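Local coordinates for DegV domain-containing protein Cgl2349/cg2579 (Corynebacterium glutamicum, PDB 3EGL), which binds long-chain fatty acids such as palmitate and may take part in lipid transport or fatty acid metabolism, at residues L48-S53 against S80-A85; D64-L69 against D92-V97. All coordinates share one frame; numbering follows the deposited sequence. Where two conformers were deposited one is given.

Contact 1 (L48-S53 against S80-A85)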
# COMPACT_ATOMS: atom_id res chain seq x y z
N LEU A 48 7.48 -20.33 -1.24
CA LEU A 48 7.32 -21.17 -2.40
C LEU A 48 6.59 -20.45 -3.59
O LEU A 48 6.98 -20.58 -4.74
CB LEU A 48 6.59 -22.44 -1.98
CG LEU A 48 6.72 -23.66 -2.86
CD1 LEU A 48 8.14 -24.19 -2.73
CD2 LEU A 48 5.65 -24.73 -2.44
N GLU A 49 5.55 -19.68 -3.28
CA GLU A 49 4.77 -19.02 -4.31
C GLU A 49 5.59 -17.87 -4.82
O GLU A 49 5.43 -17.49 -5.97
CB GLU A 49 3.46 -18.40 -3.79
CG GLU A 49 2.52 -19.30 -3.05
CD GLU A 49 1.38 -18.45 -2.45
OE1 GLU A 49 1.41 -18.09 -1.24
OE2 GLU A 49 0.49 -18.04 -3.26
N LEU A 50 6.40 -17.26 -3.96
CA LEU A 50 7.22 -16.15 -4.41
C LEU A 50 8.38 -16.64 -5.29
O LEU A 50 8.70 -16.01 -6.30
CB LEU A 50 7.69 -15.28 -3.25
CG LEU A 50 6.56 -14.42 -2.65
CD1 LEU A 50 6.96 -13.85 -1.29
CD2 LEU A 50 6.20 -13.29 -3.64
N ALA A 51 8.97 -17.79 -4.93
CA ALA A 51 10.04 -18.34 -5.75
C ALA A 51 9.51 -18.54 -7.18
O ALA A 51 10.18 -18.16 -8.15
CB ALA A 51 10.57 -19.65 -5.20
N ALA A 52 8.30 -19.10 -7.30
CA ALA A 52 7.68 -19.36 -8.59
C ALA A 52 7.40 -18.05 -9.31
O ALA A 52 7.70 -17.89 -10.49
CB ALA A 52 6.39 -20.16 -8.42
N SER A 53 6.86 -17.11 -8.58
CA SER A 53 6.45 -15.90 -9.17
C SER A 53 7.68 -15.09 -9.70
O SER A 53 7.66 -14.55 -10.82
CB SER A 53 5.71 -15.14 -8.11
OG SER A 53 5.15 -14.03 -8.70
N SER A 80 9.12 -11.51 4.76
CA SER A 80 9.99 -12.55 5.25
C SER A 80 10.04 -13.72 4.24
O SER A 80 11.10 -14.35 4.02
CB SER A 80 9.47 -13.02 6.61
OG SER A 80 10.39 -13.91 7.21
N ALA A 81 8.89 -14.01 3.62
CA ALA A 81 8.82 -15.05 2.57
C ALA A 81 9.56 -14.57 1.32
O ALA A 81 10.25 -15.34 0.67
CB ALA A 81 7.39 -15.42 2.24
N ALA A 82 9.46 -13.28 1.03
CA ALA A 82 10.07 -12.69 -0.17
C ALA A 82 11.60 -12.76 -0.11
O ALA A 82 12.26 -13.03 -1.13
CB ALA A 82 9.61 -11.26 -0.30
N VAL A 83 12.14 -12.51 1.07
CA VAL A 83 13.58 -12.50 1.30
C VAL A 83 14.14 -13.91 1.18
O VAL A 83 15.22 -14.11 0.62
CB VAL A 83 13.88 -11.91 2.69
CG1 VAL A 83 15.18 -12.45 3.20
CG2 VAL A 83 13.86 -10.37 2.65
N THR A 84 13.40 -14.90 1.69
CA THR A 84 13.73 -16.31 1.52
C THR A 84 13.69 -16.69 0.03
O THR A 84 14.63 -17.31 -0.47
CB THR A 84 12.77 -17.20 2.34
OG1 THR A 84 12.77 -16.76 3.71
CG2 THR A 84 13.17 -18.67 2.25
N ALA A 85 12.62 -16.31 -0.70
CA ALA A 85 12.56 -16.66 -2.15
C ALA A 85 13.66 -15.97 -2.97
O ALA A 85 14.26 -16.57 -3.87
CB ALA A 85 11.18 -16.38 -2.76
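L50 reaches from helix 47-60 across to helix 78-86 and lays one methyl, CD1, over the backbone between A81 and A82. L50 CD1 lies 3.5 Å from A82 N and 3.9 Å from A81 CB, with A82 CB at 3.8 Å, so a single branch meets two consecutive alanines and the peptide that joins them. Two torsions put it there: CG stands anti to the carbonyl carbon and beside the backbone N (chi1 -72°), and CD1 continues the chain in an extended course (chi2 165°). L50 also packs against I29 of strand 26-35 and the loop residues L45 and H70.

One turn further along helix 78-86, A85 takes up the second half of the contact. Its CB points at the other helix and fits between L50 and A51, 3.7 Å from L50 CB and 3.4 Å from A51 N, while A51 CB touches it more loosely at 4.1 Å. With only a methyl at A85, the CA atoms of A51 and A85 come within 4.7 Å. This close backbone approach agrees with the 8.2 Å separation of the two helix axes, which cross at -52°. The contact is van der Waals packing of methyls on each other and on backbone atoms; Y54, on the next turn of helix 47-60, extends it by touching A82 and A85. The arrangement is alanine-rich helix-helix packing, joining two neighbouring helices that cover one face of the five-stranded sheet in this alpha-beta-alpha sandwich.

Contact 2 (D64-L69 against D92-V97)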
# COMPACT_ATOMS: atom_id res chain seq x y z
N ASP A 64 17.21 -9.72 -16.38
CA ASP A 64 17.81 -8.40 -16.18
C ASP A 64 17.30 -7.72 -14.90
O ASP A 64 17.62 -6.56 -14.63
CB ASP A 64 17.57 -7.52 -17.42
CG ASP A 64 18.32 -8.04 -18.64
OD1 ASP A 64 19.41 -8.63 -18.48
OD2 ASP A 64 17.82 -7.86 -19.77
N GLY A 65 16.53 -8.45 -14.10
CA GLY A 65 16.28 -8.01 -12.76
C GLY A 65 14.83 -7.89 -12.43
O GLY A 65 13.99 -7.55 -13.28
N VAL A 66 14.53 -8.19 -11.17
CA VAL A 66 13.18 -8.07 -10.63
C VAL A 66 13.20 -7.21 -9.36
O VAL A 66 13.97 -7.47 -8.43
CB VAL A 66 12.54 -9.45 -10.37
CG1 VAL A 66 11.30 -9.32 -9.55
CG2 VAL A 66 12.24 -10.12 -11.68
N LEU A 67 12.37 -6.19 -9.36
CA LEU A 67 12.08 -5.41 -8.18
C LEU A 67 10.73 -5.82 -7.58
O LEU A 67 9.68 -5.77 -8.23
CB LEU A 67 12.09 -3.91 -8.55
CG LEU A 67 12.09 -2.95 -7.38
CD1 LEU A 67 13.41 -3.04 -6.59
CD2 LEU A 67 11.76 -1.48 -7.83
N ALA A 68 10.77 -6.21 -6.32
CA ALA A 68 9.57 -6.72 -5.65
C ALA A 68 9.19 -5.79 -4.51
O ALA A 68 10.03 -5.46 -3.63
CB ALA A 68 9.83 -8.16 -5.11
N LEU A 69 7.93 -5.36 -4.52
CA LEU A 69 7.43 -4.44 -3.50
C LEU A 69 6.17 -4.99 -2.84
O LEU A 69 5.13 -5.06 -3.46
CB LEU A 69 7.09 -3.10 -4.12
CG LEU A 69 8.18 -2.31 -4.83
CD1 LEU A 69 7.99 -2.51 -6.29
CD2 LEU A 69 8.05 -0.84 -4.47
N ASP A 92 21.50 -10.59 -6.13
CA ASP A 92 20.80 -9.41 -6.62
C ASP A 92 20.05 -9.54 -7.96
O ASP A 92 19.87 -8.54 -8.66
CB ASP A 92 21.73 -8.18 -6.60
CG ASP A 92 20.94 -6.85 -6.42
OD1 ASP A 92 19.89 -6.80 -5.67
OD2 ASP A 92 21.39 -5.86 -7.06
N SER A 93 19.59 -10.73 -8.31
CA SER A 93 18.66 -10.86 -9.44
C SER A 93 17.30 -10.33 -9.03
O SER A 93 16.58 -9.79 -9.86
CB SER A 93 18.47 -12.32 -9.78
OG SER A 93 19.69 -12.90 -10.22
N VAL A 94 16.95 -10.55 -7.77
CA VAL A 94 15.72 -10.10 -7.22
C VAL A 94 16.01 -9.13 -6.08
O VAL A 94 16.64 -9.51 -5.06
CB VAL A 94 14.86 -11.25 -6.63
CG1 VAL A 94 13.53 -10.67 -6.04
CG2 VAL A 94 14.56 -12.28 -7.68
N ARG A 95 15.54 -7.89 -6.24
CA ARG A 95 15.70 -6.95 -5.18
C ARG A 95 14.35 -6.73 -4.45
O ARG A 95 13.38 -6.26 -5.05
CB ARG A 95 16.22 -5.67 -5.77
CG ARG A 95 16.23 -4.51 -4.80
CD ARG A 95 17.48 -4.48 -3.97
NE ARG A 95 18.71 -4.44 -4.78
CZ ARG A 95 19.49 -3.38 -4.92
NH1 ARG A 95 19.16 -2.23 -4.32
NH2 ARG A 95 20.62 -3.45 -5.65
N VAL A 96 14.30 -7.09 -3.16
CA VAL A 96 13.10 -6.92 -2.33
C VAL A 96 13.13 -5.55 -1.58
O VAL A 96 13.97 -5.34 -0.73
CB VAL A 96 12.96 -8.06 -1.27
CG1 VAL A 96 11.67 -7.89 -0.47
CG2 VAL A 96 12.99 -9.40 -1.93
N VAL A 97 12.20 -4.67 -1.89
CA VAL A 97 12.15 -3.37 -1.24
C VAL A 97 11.57 -3.62 0.15
O VAL A 97 10.57 -4.36 0.28
CB VAL A 97 11.25 -2.39 -2.04
CG1 VAL A 97 11.13 -0.97 -1.36
CG2 VAL A 97 11.76 -2.25 -3.45
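V66 is tied into strand 94-97 from both ends of its backbone: its N donates to S93 O at 2.9 Å, and its carbonyl O accepts from R95 N at 2.7 Å. The pattern repeats two residues on, where A68 N donates to R95 O and A68 O accepts from V97 N, each at 2.9 Å; the bond from A68 N is the straightest, at 171°. V66 thus bonds to the two residues flanking its partner V94, and the N-to-C directions differ by 22°, which together establish a parallel pair, with axes 4.8 Å apart.

On the face bearing L67, CG stands anti to the backbone N (chi1 -168°), which brings L67 CD1 to 3.6 Å from both R95 CG and V97 CG2. L69 CG packs on the same V97 methyl, CG2, at 3.8 Å. The R95 chain bends at chi2 and chi3 to bring its guanidinium side-on to D92: NE meets OD1 at 2.8 Å and NH2 meets OD2, forming a two-pronged salt bridge. Farther out, Q124 accepts from NH2 and Y127 makes a cation-pi contact with R95.

Helices 104-116 and 123-133 cover this face, whereas V66, A68, V94 and V96 face helices 47-60 and 78-86. Strand 7-11 bonds to the other edge of 66-69. With helix 78-86 linking the two parallel strands, the unit is a beta-alpha-beta crossover in the five-stranded sheet of the DegV alpha-beta-alpha sandwich.

Contacts 1 and 2 are adjoining layers of one sandwich, their centres 11 Å apart. The chain alternates between them: helix 47-60, strand 66-69, helix 78-86, strand 94-97, so each helix of contact 1 is followed by a strand of contact 2. They meet directly where A82 O packs 3.8 Å from V96 CG2, and Y54, already part of the packing in contact 1, also touches A68 and V94. Neither contact forms the lipid site. The side chain of A81 in contact 1 is about 10 Å from bound palmitic acid and about 8 Å from that of S76, a hexadecanoate-binding residue; in contact 2, the L69 side chain lies about 14 Å from the ligand.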